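PDB 1O63: ATP phosphoribosyltransferase, which probably catalyses the first step of histidine biosynthesis, joining ATP to 5-phosphoribose 1-diphosphate to give N'-(5'-phosphoribosyl)-ATP with release of diphosphate. Local coordinates for residues K21-I26 / V189-K194; V41-R46 / P51-H56; Q78-P83 / E197-D202; V113-C118 / C125-L130; S143-D148 / E162-I167. All blocks are in the same frame, centred on the assembly; numbering follows the deposited sequence.

How the contacts relate
Contacts 2 and 3 are buried, whereas contacts 1, 4 and 5 are partly buried. Contacts 1 and 3 share helix 185-204 and touch each other, partly through the salt bridge of Lys-22 with Asp-202. Contacts 4 and 5 form a second pair, their centres about 11 Å apart, where Tyr-117 packs on Ile-167 and probably hydrogen-bonds to Asp-165; the centre of contact 1 lies about 39 Å from that of either. Contacts 2 and 4 also touch the second subunit. Chemistry varies with place: aromatic and aliphatic groups meet in 2 and 3, branched aliphatics in 5, a lysine chain lies by a helix end in 1, and a disulfide closes 4.

Contact 1 (K21-I26 / V189-K194); sequences KKTGVI and VSFLEK
Thr-23, close to the end of helix 13-23, meets Phe-191 and Lys-194 of the long C-terminal helix 185-204 in a small, partly buried contact between two helices, centred about 22 Å from the centre of the chain. The Phe-191 ring crosses the threonine side chain at about a right angle, its CE1 4.2 Å from Thr-23 OG1. With CG anti to the backbone N (chi1 172°), the ring leans toward helix 13-23 and also packs on Leu-3 and Ile-61. Threonine fits here because its hydroxyl turns back to the carbonyl of Leu-20 in its own helix while its side chain packs on Leu-195 and Val-198. Helix 13-23 finishes in a Schellman motif: Gly-24 has positive phi (115°), and its N donates to Lys-21 O at 3.2 Å. At these backbone angles a beta carbon on Gly-24 would probably press on the carbonyl oxygen of Thr-23, a good reason for glycine at this turn. Over this helix end reaches Lys-194, whose chain bends at chi3 (62°) and brings CE to 3.4 Å from Thr-23 O. A lysine suits the place, since its positive charge probably interacts favourably with the C-terminal end of a helix, while its exposed side chain remains at the protein surface.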
# COMPACT_ATOMS: atom_id res chain seq x y z
N LYS A 21 17.65 14.49 14.92
CA LYS A 21 17.89 14.70 16.35
C LYS A 21 19.36 15.04 16.58
O LYS A 21 19.65 16.10 17.16
CB LYS A 21 17.46 13.46 17.16
CG LYS A 21 17.59 13.64 18.67
CD LYS A 21 17.53 12.30 19.40
CE LYS A 21 17.71 12.52 20.91
NZ LYS A 21 17.84 11.23 21.65
N LYS A 22 20.29 14.35 15.92
CA LYS A 22 21.71 14.68 16.10
C LYS A 22 22.17 15.92 15.36
O LYS A 22 23.27 16.41 15.66
CB LYS A 22 22.62 13.51 15.75
CG LYS A 22 22.22 12.22 16.50
CD LYS A 22 23.13 11.10 16.05
CE LYS A 22 22.98 9.84 16.87
NZ LYS A 22 23.80 8.74 16.26
N THR A 23 21.43 16.44 14.38
CA THR A 23 21.80 17.68 13.73
C THR A 23 21.40 18.90 14.57
O THR A 23 21.93 19.99 14.34
CB THR A 23 21.23 17.86 12.32
OG1 THR A 23 19.84 18.17 12.41
CG2 THR A 23 21.44 16.60 11.49
N GLY A 24 20.59 18.70 15.60
CA GLY A 24 20.15 19.75 16.48
C GLY A 24 18.67 20.05 16.43
O GLY A 24 18.16 20.87 17.20
N VAL A 25 17.89 19.31 15.60
CA VAL A 25 16.46 19.61 15.53
C VAL A 25 15.73 19.24 16.82
O VAL A 25 15.85 18.14 17.33
CB VAL A 25 15.79 18.90 14.35
CG1 VAL A 25 14.31 19.30 14.27
CG2 VAL A 25 16.48 19.17 13.04
N ILE A 26 14.93 20.19 17.31
CA ILE A 26 14.13 19.96 18.52
C ILE A 26 12.66 20.23 18.18
O ILE A 26 12.37 21.29 17.63
CB ILE A 26 14.56 20.89 19.68
CG1 ILE A 26 15.92 20.48 20.24
CG2 ILE A 26 13.50 20.89 20.77
CD1 ILE A 26 16.59 21.48 21.14
N VAL A 189 21.72 24.20 1.43
CA VAL A 189 23.12 23.79 1.37
C VAL A 189 23.69 23.62 2.76
O VAL A 189 24.39 22.64 3.05
CB VAL A 189 23.96 24.77 0.54
CG1 VAL A 189 25.46 24.57 0.77
CG2 VAL A 189 23.63 24.62 -0.94
N SER A 190 23.42 24.59 3.64
CA SER A 190 23.93 24.58 5.00
C SER A 190 23.35 23.45 5.83
O SER A 190 24.04 22.77 6.60
CB SER A 190 23.61 25.92 5.69
OG SER A 190 24.01 25.85 7.04
N PHE A 191 22.03 23.25 5.73
CA PHE A 191 21.41 22.14 6.47
C PHE A 191 21.99 20.82 5.96
O PHE A 191 22.37 19.95 6.75
CB PHE A 191 19.88 22.18 6.33
CG PHE A 191 19.21 20.96 6.91
CD1 PHE A 191 18.98 20.86 8.26
CD2 PHE A 191 18.84 19.91 6.09
CE1 PHE A 191 18.38 19.74 8.80
CE2 PHE A 191 18.22 18.78 6.62
CZ PHE A 191 17.99 18.71 7.97
N LEU A 192 22.16 20.67 4.65
CA LEU A 192 22.71 19.43 4.08
C LEU A 192 24.14 19.17 4.53
O LEU A 192 24.56 18.02 4.66
CB LEU A 192 22.62 19.44 2.55
CG LEU A 192 21.19 19.46 1.98
CD1 LEU A 192 21.20 19.53 0.47
CD2 LEU A 192 20.42 18.24 2.48
N GLU A 193 24.92 20.23 4.77
CA GLU A 193 26.27 20.08 5.29
C GLU A 193 26.26 19.50 6.70
O GLU A 193 27.00 18.55 6.95
CB GLU A 193 27.02 21.41 5.34
CG GLU A 193 27.38 22.03 4.01
CD GLU A 193 28.38 23.17 4.15
OE1 GLU A 193 29.31 23.05 4.97
OE2 GLU A 193 28.21 24.19 3.45
N LYS A 194 25.50 20.09 7.61
CA LYS A 194 25.38 19.56 8.95
C LYS A 194 24.89 18.12 8.96
O LYS A 194 25.39 17.28 9.72
CB LYS A 194 24.42 20.41 9.79
CG LYS A 194 24.84 21.84 10.00
CD LYS A 194 23.85 22.57 10.90
CE LYS A 194 23.80 21.94 12.28
NZ LYS A 194 23.52 22.94 13.34

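Contact 2 (V41-R46 / P51-H56); sequences VCFMVR and PTYLVH
Strand 40-45 passes beside helix 50-55 with 8.8 Å between the CA atoms of Val-45 and Tyr-53, a separation that one aromatic ring can bridge. The methyl CG1 of Val-45 sits over one face of the Tyr-53 ring, 4.0 Å from its centroid and 17° off the normal, in a CH-pi contact displaced toward the rim and closest to CZ. That methyl is anti to the carbonyl carbon (chi1 -57°), which directs it at the ring. Two residues earlier, on the same side of the strand, Phe-43 brings its CD1 to 4.2 Å from Tyr-53 CD2, the rings meeting obliquely. Leu-142 of the second subunit also packs on Tyr-53, and Leu-136 of that subunit on Val-45. Were Tyr-53 an alanine, the ring would be gone, and Val-45 CG1 and Phe-43 would probably be left facing a gap between strand and helix. Purely apolar and CH-pi in nature, the contact depends on shape rather than charge, as befits a buried seam between sheet and helix beside the subunit interface.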
# COMPACT_ATOMS: atom_id res chain seq x y z
N VAL A 41 9.73 21.84 9.79
CA VAL A 41 8.45 21.12 9.88
C VAL A 41 8.66 19.76 9.19
O VAL A 41 9.18 19.74 8.07
CB VAL A 41 7.34 21.88 9.17
CG1 VAL A 41 6.08 21.04 8.97
CG2 VAL A 41 6.99 23.16 9.92
N CYS A 42 8.29 18.68 9.88
CA CYS A 42 8.41 17.36 9.26
C CYS A 42 7.02 16.83 8.90
O CYS A 42 6.18 16.72 9.79
CB CYS A 42 9.09 16.36 10.21
SG CYS A 42 10.86 16.63 10.41
N PHE A 43 6.85 16.49 7.62
CA PHE A 43 5.62 15.78 7.21
C PHE A 43 5.92 14.27 7.33
O PHE A 43 6.89 13.82 6.71
CB PHE A 43 5.29 16.17 5.79
CG PHE A 43 5.03 17.64 5.57
CD1 PHE A 43 5.64 18.30 4.51
CD2 PHE A 43 4.16 18.34 6.36
CE1 PHE A 43 5.36 19.65 4.30
CE2 PHE A 43 3.86 19.68 6.15
CZ PHE A 43 4.51 20.35 5.11
N MSE A 44 5.15 13.55 8.12
CA MSE A 44 5.39 12.10 8.31
C MSE A 44 4.50 11.33 7.36
O MSE A 44 3.28 11.43 7.46
CB MSE A 44 5.08 11.73 9.76
CG MSE A 44 5.71 12.67 10.79
SE MSE A 44 7.64 12.57 10.76
CE MSE A 44 7.89 10.68 10.87
N VAL A 45 5.08 10.75 6.31
CA VAL A 45 4.28 10.20 5.22
C VAL A 45 4.71 8.80 4.84
O VAL A 45 5.79 8.36 5.28
CB VAL A 45 4.37 11.10 3.96
CG1 VAL A 45 3.93 12.54 4.30
CG2 VAL A 45 5.80 11.13 3.40
N ARG A 46 3.88 8.09 4.08
CA ARG A 46 4.25 6.74 3.62
C ARG A 46 5.44 6.90 2.67
O ARG A 46 5.51 7.87 1.90
CB ARG A 46 3.11 6.04 2.95
CG ARG A 46 1.82 5.84 3.68
CD ARG A 46 1.96 5.16 5.01
NE ARG A 46 2.89 4.04 5.03
CZ ARG A 46 3.29 3.46 6.16
NH1 ARG A 46 4.14 2.44 6.14
NH2 ARG A 46 2.82 3.91 7.33
N PRO A 51 8.42 11.20 -2.59
CA PRO A 51 8.74 11.89 -3.82
C PRO A 51 7.56 12.71 -4.32
O PRO A 51 7.77 13.78 -4.91
CB PRO A 51 9.15 10.81 -4.81
CG PRO A 51 8.88 9.51 -4.16
CD PRO A 51 8.69 9.75 -2.69
N THR A 52 6.34 12.25 -4.04
CA THR A 52 5.14 13.01 -4.40
C THR A 52 5.10 14.34 -3.68
O THR A 52 4.81 15.40 -4.28
CB THR A 52 3.89 12.18 -4.01
OG1 THR A 52 3.94 10.92 -4.73
CG2 THR A 52 2.61 12.91 -4.33
N TYR A 53 5.39 14.38 -2.38
CA TYR A 53 5.42 15.64 -1.64
C TYR A 53 6.48 16.59 -2.19
O TYR A 53 6.27 17.83 -2.20
CB TYR A 53 5.69 15.40 -0.13
CG TYR A 53 4.37 15.13 0.59
CD1 TYR A 53 3.62 13.99 0.30
CD2 TYR A 53 3.87 16.03 1.50
CE1 TYR A 53 2.41 13.76 0.94
CE2 TYR A 53 2.67 15.83 2.13
CZ TYR A 53 1.94 14.69 1.84
OH TYR A 53 0.74 14.53 2.49
N LEU A 54 7.64 16.06 -2.58
CA LEU A 54 8.70 16.89 -3.13
C LEU A 54 8.39 17.38 -4.55
O LEU A 54 8.51 18.57 -4.86
CB LEU A 54 10.01 16.08 -3.16
CG LEU A 54 10.57 15.79 -1.75
CD1 LEU A 54 11.49 14.57 -1.78
CD2 LEU A 54 11.33 17.02 -1.27
N VAL A 55 7.96 16.45 -5.42
CA VAL A 55 7.69 16.83 -6.81
C VAL A 55 6.65 17.91 -6.90
O VAL A 55 6.74 18.85 -7.72
CB VAL A 55 7.29 15.62 -7.66
CG1 VAL A 55 6.93 16.04 -9.08
CG2 VAL A 55 8.42 14.58 -7.70
N HIS A 56 5.62 17.85 -6.06
CA HIS A 56 4.57 18.87 -6.03
C HIS A 56 5.04 20.15 -5.37
O HIS A 56 4.29 21.14 -5.36
CB HIS A 56 3.32 18.31 -5.31
CG HIS A 56 2.48 17.47 -6.23
ND1 HIS A 56 2.84 16.17 -6.56
CD2 HIS A 56 1.34 17.74 -6.90
CE1 HIS A 56 1.93 15.67 -7.40
NE2 HIS A 56 1.03 16.59 -7.62

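Contact 3 (Q78-P83 / E197-D202); sequences QPFFIP and EVIEHD
In Ile-199 the first torsion (chi1 -74°) sets CG1 anti to the carbonyl carbon and CG2 anti to the backbone N, sending two branches to two different partners, Phe-80 and Ile-82. Phe-80 helps by an uncommon turn of its own: CG lies between the backbone N and the carbonyl carbon (chi1 61°), which swings the ring toward helix 185-204. Ile-199 CD1 then meets that ring at its edge, in plane, 3.9 Å from Phe-80 CE1 and equally far from CZ. The other branch, Ile-199 CG2, lies 3.8 Å from Ile-82 CG2, the two isoleucines crossing at a slant. Isoleucine suits the position because its forked chain can serve both neighbours from one helical site, and Tyr-19 of helix 13-23 packs on both Ile-82 and Ile-199. Replaced by a glycine, Ile-199 would lose both branches, which is likely to leave a gap between the helix and the edge of Phe-80 and to deprive Ile-82 of its apolar mate. Toward the surface the chemistry turns polar: a water donates to Glu-200 OE2 at 2.7 Å and, weakly, to Phe-81 O. The arrangement is helix-on-sheet packing of a protein related to the periplasmic binding proteins, with the C-terminal helix laid against the beginning of strand 81-94, one of the two long strands running between the lobes.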
# COMPACT_ATOMS: atom_id res chain seq x y z
N GLN A 78 19.87 14.10 -5.44
CA GLN A 78 20.41 13.39 -4.29
C GLN A 78 21.74 14.04 -3.92
O GLN A 78 22.71 13.85 -4.69
CB GLN A 78 20.67 11.91 -4.61
CG GLN A 78 19.42 11.06 -4.77
CD GLN A 78 19.74 9.57 -4.84
OE1 GLN A 78 20.51 9.02 -4.02
NE2 GLN A 78 19.14 8.92 -5.82
N PRO A 79 21.81 14.83 -2.86
CA PRO A 79 23.00 15.59 -2.56
C PRO A 79 24.14 14.69 -2.13
O PRO A 79 25.30 15.00 -2.39
CB PRO A 79 22.58 16.55 -1.44
CG PRO A 79 21.37 15.87 -0.83
CD PRO A 79 20.67 15.25 -2.00
N PHE A 80 23.84 13.61 -1.41
CA PHE A 80 24.91 12.72 -0.95
C PHE A 80 24.41 11.31 -0.68
O PHE A 80 23.20 11.04 -0.70
CB PHE A 80 25.61 13.33 0.26
CG PHE A 80 24.76 13.56 1.46
CD1 PHE A 80 24.57 12.56 2.40
CD2 PHE A 80 24.17 14.80 1.69
CE1 PHE A 80 23.80 12.76 3.53
CE2 PHE A 80 23.41 15.01 2.82
CZ PHE A 80 23.22 14.01 3.74
N PHE A 81 25.35 10.44 -0.34
CA PHE A 81 25.11 9.02 -0.09
C PHE A 81 24.95 8.64 1.36
O PHE A 81 25.79 8.94 2.21
CB PHE A 81 26.34 8.27 -0.69
CG PHE A 81 26.30 6.78 -0.63
CD1 PHE A 81 26.76 6.09 0.48
CD2 PHE A 81 25.84 6.03 -1.71
CE1 PHE A 81 26.73 4.71 0.53
CE2 PHE A 81 25.82 4.66 -1.67
CZ PHE A 81 26.27 3.99 -0.54
N ILE A 82 23.90 7.88 1.70
CA ILE A 82 23.72 7.42 3.09
C ILE A 82 24.05 5.93 3.16
O ILE A 82 23.33 5.08 2.64
CB ILE A 82 22.30 7.71 3.58
CG1 ILE A 82 22.00 9.22 3.46
CG2 ILE A 82 22.12 7.25 5.03
CD1 ILE A 82 20.54 9.57 3.72
N PRO A 83 25.20 5.60 3.73
CA PRO A 83 25.78 4.29 3.75
C PRO A 83 25.00 3.06 4.11
O PRO A 83 25.10 2.01 3.41
CB PRO A 83 26.97 4.45 4.74
CG PRO A 83 27.37 5.86 4.61
CD PRO A 83 26.12 6.63 4.32
N GLU A 197 27.55 15.48 7.81
CA GLU A 197 28.50 15.26 8.90
C GLU A 197 27.93 14.25 9.91
O GLU A 197 28.57 13.28 10.28
CB GLU A 197 28.71 16.57 9.69
CG GLU A 197 29.87 17.41 9.29
CD GLU A 197 30.19 18.57 10.22
OE1 GLU A 197 31.32 19.08 10.14
OE2 GLU A 197 29.32 18.99 11.02
N VAL A 198 26.73 14.53 10.38
CA VAL A 198 26.05 13.68 11.37
C VAL A 198 25.85 12.28 10.81
O VAL A 198 26.22 11.26 11.40
CB VAL A 198 24.70 14.33 11.74
CG1 VAL A 198 23.77 13.37 12.45
CG2 VAL A 198 24.93 15.60 12.56
N ILE A 199 25.28 12.22 9.60
CA ILE A 199 24.96 10.93 8.99
C ILE A 199 26.17 10.08 8.76
O ILE A 199 26.18 8.85 8.96
CB ILE A 199 24.17 11.15 7.68
CG1 ILE A 199 22.74 11.58 8.06
CG2 ILE A 199 24.18 9.90 6.83
CD1 ILE A 199 21.90 11.99 6.85
N GLU A 200 27.25 10.68 8.28
CA GLU A 200 28.50 9.96 8.06
C GLU A 200 28.99 9.31 9.35
O GLU A 200 29.31 8.11 9.38
CB GLU A 200 29.56 10.95 7.54
CG GLU A 200 30.63 10.28 6.70
CD GLU A 200 30.90 11.05 5.41
OE1 GLU A 200 31.56 12.11 5.50
OE2 GLU A 200 30.44 10.61 4.35
N HIS A 201 29.04 10.11 10.42
CA HIS A 201 29.51 9.59 11.70
C HIS A 201 28.61 8.46 12.19
O HIS A 201 29.10 7.41 12.60
CB HIS A 201 29.61 10.69 12.76
CG HIS A 201 30.23 10.18 14.03
ND1 HIS A 201 31.58 9.88 14.12
CD2 HIS A 201 29.70 9.87 15.23
CE1 HIS A 201 31.85 9.42 15.33
NE2 HIS A 201 30.72 9.40 16.02
N ASP A 202 27.29 8.63 12.06
CA ASP A 202 26.36 7.62 12.53
C ASP A 202 26.48 6.30 11.76
O ASP A 202 26.47 5.24 12.38
CB ASP A 202 24.90 8.10 12.44
CG ASP A 202 23.93 7.06 12.97
OD1 ASP A 202 23.78 6.97 14.21
OD2 ASP A 202 23.35 6.29 12.16
O HOH W 1 28.38 11.05 2.61

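Contact 4 (V113-C118 / C125-L130); sequences VTQRYC and CRIIPL
Cys-125 opens strand 125-129 with a covalent tie to Cys-118 of helix 111-121, the two SG atoms 2.1 Å apart and the disulfide torsion -100°, a left-handed twist. In both cysteines SG is anti to the carbonyl carbon, chi1 being -64° in Cys-118, and the bridge packs against Ile-106 of the adjoining strand 104-108. Next, Arg-126 points away from the helix, toward the side where His-56 of the second subunit packs. Ile-127 returns to the helix and supplies the apolar part of the contact. Its CD1 comes within 3.5 Å of Gln-115 OE1 and 3.8 Å of Gln-115 CB, the two side chains crossing at about a right angle, while Gln-115 NE2 is engaged by Glu-119 nearby. The same isoleucine reaches tip to tip toward Thr-114; CG2 of both residues meet at 3.5 Å, a tightness that is doubtful because the threonine has two conformers. A branched aliphatic suits Ile-127, its two arms filling the space beneath the helix. Ile-128 again points away, and packs on Leu-142 of its own chain and on His-56 of the second subunit. The axes of the short segments 113-118 and 125-129 approach to 9.7 Å and run nearly antiparallel, at 166°, as expected for the second half of a beta-alpha-beta crossover, here strand 104-108, helix 111-121 and strand 125-129, pinned by a disulfide where helix and strand come together.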
# COMPACT_ATOMS: atom_id res chain seq x y z
N VAL A 113 10.32 -2.18 -11.04
CA VAL A 113 11.57 -2.88 -10.71
C VAL A 113 11.57 -4.28 -11.34
O VAL A 113 12.54 -4.69 -11.95
CB VAL A 113 11.68 -3.02 -9.17
CG1 VAL A 113 12.63 -4.15 -8.79
CG2 VAL A 113 12.17 -1.68 -8.61
N THR A 114 10.49 -5.03 -11.17
CA THR A 114 10.42 -6.40 -11.71
C THR A 114 10.47 -6.37 -13.23
O THR A 114 11.23 -7.12 -13.85
CB THR A 114 9.24 -7.23 -11.24
OG1 THR A 114 9.17 -8.45 -12.06
CG2 THR A 114 7.90 -6.56 -11.43
N GLN A 115 9.74 -5.44 -13.86
CA GLN A 115 9.79 -5.35 -15.33
C GLN A 115 11.20 -5.05 -15.79
O GLN A 115 11.69 -5.67 -16.75
CB GLN A 115 8.80 -4.30 -15.83
CG GLN A 115 9.00 -3.92 -17.30
CD GLN A 115 8.56 -5.04 -18.22
OE1 GLN A 115 7.78 -5.91 -17.80
NE2 GLN A 115 9.02 -5.05 -19.46
N ARG A 116 11.90 -4.14 -15.10
CA ARG A 116 13.28 -3.81 -15.47
C ARG A 116 14.19 -5.03 -15.34
O ARG A 116 15.13 -5.24 -16.12
CB ARG A 116 13.81 -2.67 -14.59
CG ARG A 116 15.07 -2.00 -15.07
CD ARG A 116 15.41 -0.75 -14.24
NE ARG A 116 14.33 0.22 -14.35
CZ ARG A 116 13.53 0.64 -13.38
NH1 ARG A 116 13.71 0.21 -12.14
NH2 ARG A 116 12.58 1.52 -13.68
N TYR A 117 13.96 -5.83 -14.30
CA TYR A 117 14.72 -7.05 -14.08
C TYR A 117 14.50 -8.01 -15.23
O TYR A 117 15.46 -8.37 -15.94
CB TYR A 117 14.41 -7.65 -12.71
CG TYR A 117 15.22 -8.92 -12.45
CD1 TYR A 117 14.64 -10.17 -12.59
CD2 TYR A 117 16.59 -8.83 -12.17
CE1 TYR A 117 15.39 -11.32 -12.40
CE2 TYR A 117 17.34 -9.96 -11.98
CZ TYR A 117 16.73 -11.20 -12.08
OH TYR A 117 17.47 -12.36 -11.88
N CYS A 118 13.25 -8.29 -15.58
CA CYS A 118 12.94 -9.17 -16.70
C CYS A 118 13.63 -8.73 -18.00
O CYS A 118 14.34 -9.53 -18.63
CB CYS A 118 11.45 -9.33 -16.90
SG CYS A 118 10.59 -10.15 -15.50
N CYS A 125 7.71 -11.99 -19.03
CA CYS A 125 7.14 -12.11 -17.68
C CYS A 125 5.69 -11.71 -17.60
O CYS A 125 5.23 -10.76 -18.25
CB CYS A 125 7.99 -11.22 -16.74
SG CYS A 125 9.69 -11.75 -16.48
N ARG A 126 4.94 -12.40 -16.79
CA ARG A 126 3.54 -12.06 -16.49
C ARG A 126 3.55 -11.50 -15.05
O ARG A 126 3.69 -12.30 -14.11
CB ARG A 126 2.71 -13.33 -16.59
CG ARG A 126 1.22 -13.18 -16.73
CD ARG A 126 0.82 -12.64 -18.10
NE ARG A 126 -0.35 -13.31 -18.63
CZ ARG A 126 -1.53 -13.45 -18.06
NH1 ARG A 126 -2.49 -14.12 -18.71
NH2 ARG A 126 -1.81 -12.97 -16.86
N ILE A 127 3.58 -10.18 -14.92
CA ILE A 127 3.78 -9.58 -13.60
C ILE A 127 2.50 -9.36 -12.83
O ILE A 127 1.63 -8.60 -13.24
CB ILE A 127 4.54 -8.24 -13.69
CG1 ILE A 127 5.89 -8.44 -14.38
CG2 ILE A 127 4.74 -7.64 -12.30
CD1 ILE A 127 6.60 -7.12 -14.68
N ILE A 128 2.44 -9.92 -11.61
CA ILE A 128 1.24 -9.79 -10.79
C ILE A 128 1.46 -8.91 -9.57
O ILE A 128 2.09 -9.32 -8.60
CB ILE A 128 0.79 -11.20 -10.33
CG1 ILE A 128 0.56 -12.07 -11.59
CG2 ILE A 128 -0.46 -11.09 -9.49
CD1 ILE A 128 0.29 -13.52 -11.31
N PRO A 129 0.92 -7.70 -9.58
CA PRO A 129 1.06 -6.75 -8.51
C PRO A 129 0.30 -7.14 -7.25
O PRO A 129 -0.88 -7.47 -7.34
CB PRO A 129 0.48 -5.44 -9.04
CG PRO A 129 0.33 -5.63 -10.49
CD PRO A 129 0.16 -7.11 -10.72
N LEU A 130 0.96 -7.08 -6.11
CA LEU A 130 0.34 -7.41 -4.82
C LEU A 130 0.66 -6.26 -3.86
O LEU A 130 1.68 -5.57 -4.06
CB LEU A 130 0.93 -8.70 -4.26
CG LEU A 130 0.54 -10.00 -4.97
CD1 LEU A 130 1.19 -11.21 -4.30
CD2 LEU A 130 -0.98 -10.16 -4.99

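Contact 5 (S143-D148 / E162-I167); sequences SDLIVD and EILDEI
A classic beta bulge in strand 161-176, formed by Leu-164 and Asp-165 opposite Leu-91, shapes this contact, in which Leu-164 and Ile-167 touch Leu-145 and Val-147 of strand 145-150. The two strands are not neighbours in the mixed sheet: strand 81-94 runs between them and is antiparallel to both, so they point roughly the same way, the touching parts 25° apart. Side chains must therefore meet past the intervening strand, and Val-147 also packs on Leu-91 there. Ile-167 reaches Val-147 with its terminal methyl, CD1, 3.7 Å from Val-147 CG1 and 4.0 Å from CG2, fitting against both arms of the valine. Leu-164 CD1 and Leu-145 CD2 come closer, at 3.4 Å, tighter than usual for two carbons; in both pairs the side chains cross at about a right angle. Leu-164 and Ile-167, three positions apart, both point toward strand 145-150, which the extra residue of the bulge allows. Leucine and isoleucine suit these places because they have the length to reach over a strand, whereas Val-147 can be shorter. Where strand 145-150 begins, Ser-143 OG turns back and donates to Leu-145 O at 2.8 Å, from above the carbonyl plane, 49° out of it.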
# COMPACT_ATOMS: atom_id res chain seq x y z
N SER A 143 1.90 -17.44 -8.47
CA SER A 143 3.07 -17.10 -9.27
C SER A 143 4.11 -18.21 -9.19
O SER A 143 4.04 -19.06 -8.30
CB SER A 143 3.68 -15.76 -8.82
OG SER A 143 4.41 -15.88 -7.62
N ASP A 144 5.06 -18.13 -10.12
CA ASP A 144 6.18 -19.06 -10.11
C ASP A 144 7.25 -18.51 -9.18
O ASP A 144 7.96 -19.22 -8.47
CB ASP A 144 6.70 -19.19 -11.55
CG ASP A 144 5.68 -19.85 -12.48
OD1 ASP A 144 5.41 -21.04 -12.28
OD2 ASP A 144 5.18 -19.19 -13.42
N LEU A 145 7.42 -17.18 -9.23
CA LEU A 145 8.49 -16.48 -8.59
C LEU A 145 7.97 -15.17 -7.95
O LEU A 145 6.89 -14.73 -8.26
CB LEU A 145 9.59 -16.03 -9.59
CG LEU A 145 10.24 -17.09 -10.47
CD1 LEU A 145 10.97 -16.47 -11.67
CD2 LEU A 145 11.20 -17.98 -9.69
N ILE A 146 8.78 -14.63 -7.05
CA ILE A 146 8.45 -13.30 -6.52
C ILE A 146 9.68 -12.39 -6.62
O ILE A 146 10.79 -12.90 -6.77
CB ILE A 146 8.00 -13.31 -5.05
CG1 ILE A 146 9.15 -13.79 -4.17
CG2 ILE A 146 6.71 -14.15 -4.89
CD1 ILE A 146 8.89 -13.79 -2.69
N VAL A 147 9.41 -11.09 -6.61
CA VAL A 147 10.51 -10.11 -6.48
C VAL A 147 10.12 -9.31 -5.23
O VAL A 147 9.04 -8.72 -5.22
CB VAL A 147 10.67 -9.20 -7.70
CG1 VAL A 147 11.51 -7.98 -7.35
CG2 VAL A 147 11.26 -9.94 -8.88
N ASP A 148 10.91 -9.43 -4.17
CA ASP A 148 10.50 -8.78 -2.91
C ASP A 148 11.70 -8.44 -2.05
O ASP A 148 12.83 -8.86 -2.33
CB ASP A 148 9.55 -9.70 -2.12
CG ASP A 148 8.69 -8.98 -1.12
OD1 ASP A 148 8.67 -7.73 -1.09
OD2 ASP A 148 8.00 -9.66 -0.32
N GLU A 162 13.59 -19.84 -1.85
CA GLU A 162 15.04 -19.65 -1.91
C GLU A 162 15.34 -18.34 -2.65
O GLU A 162 14.62 -18.01 -3.61
CB GLU A 162 15.67 -20.81 -2.68
CG GLU A 162 16.93 -20.54 -3.43
CD GLU A 162 17.61 -21.71 -4.09
OE1 GLU A 162 16.96 -22.48 -4.83
OE2 GLU A 162 18.84 -21.86 -3.91
N ILE A 163 16.46 -17.72 -2.32
CA ILE A 163 16.90 -16.52 -3.03
C ILE A 163 17.62 -16.91 -4.31
O ILE A 163 18.68 -17.52 -4.31
CB ILE A 163 17.82 -15.65 -2.15
CG1 ILE A 163 17.02 -15.03 -0.99
CG2 ILE A 163 18.47 -14.58 -3.01
CD1 ILE A 163 17.90 -14.37 0.07
N LEU A 164 17.00 -16.60 -5.45
CA LEU A 164 17.56 -16.96 -6.74
C LEU A 164 18.50 -15.90 -7.29
O LEU A 164 19.30 -16.22 -8.19
CB LEU A 164 16.44 -17.23 -7.76
CG LEU A 164 15.29 -18.11 -7.24
CD1 LEU A 164 14.25 -18.33 -8.33
CD2 LEU A 164 15.82 -19.43 -6.72
N ASP A 165 18.34 -14.64 -6.86
CA ASP A 165 19.19 -13.58 -7.38
C ASP A 165 19.02 -12.31 -6.50
O ASP A 165 17.93 -11.99 -6.05
CB ASP A 165 18.85 -13.25 -8.82
CG ASP A 165 19.92 -12.55 -9.62
OD1 ASP A 165 21.09 -12.49 -9.18
OD2 ASP A 165 19.62 -12.07 -10.76
N GLU A 166 20.13 -11.59 -6.38
CA GLU A 166 20.11 -10.32 -5.62
C GLU A 166 19.93 -9.20 -6.63
O GLU A 166 20.72 -9.09 -7.57
CB GLU A 166 21.44 -10.18 -4.89
CG GLU A 166 21.81 -11.35 -3.99
CD GLU A 166 21.28 -11.17 -2.57
OE1 GLU A 166 21.28 -12.13 -1.79
OE2 GLU A 166 20.85 -10.04 -2.25
N ILE A 167 18.85 -8.43 -6.56
CA ILE A 167 18.65 -7.42 -7.63
C ILE A 167 19.32 -6.11 -7.27
O ILE A 167 19.83 -5.40 -8.13
CB ILE A 167 17.16 -7.22 -7.93
CG1 ILE A 167 16.53 -8.57 -8.32
CG2 ILE A 167 16.98 -6.19 -9.04
CD1 ILE A 167 15.03 -8.55 -8.48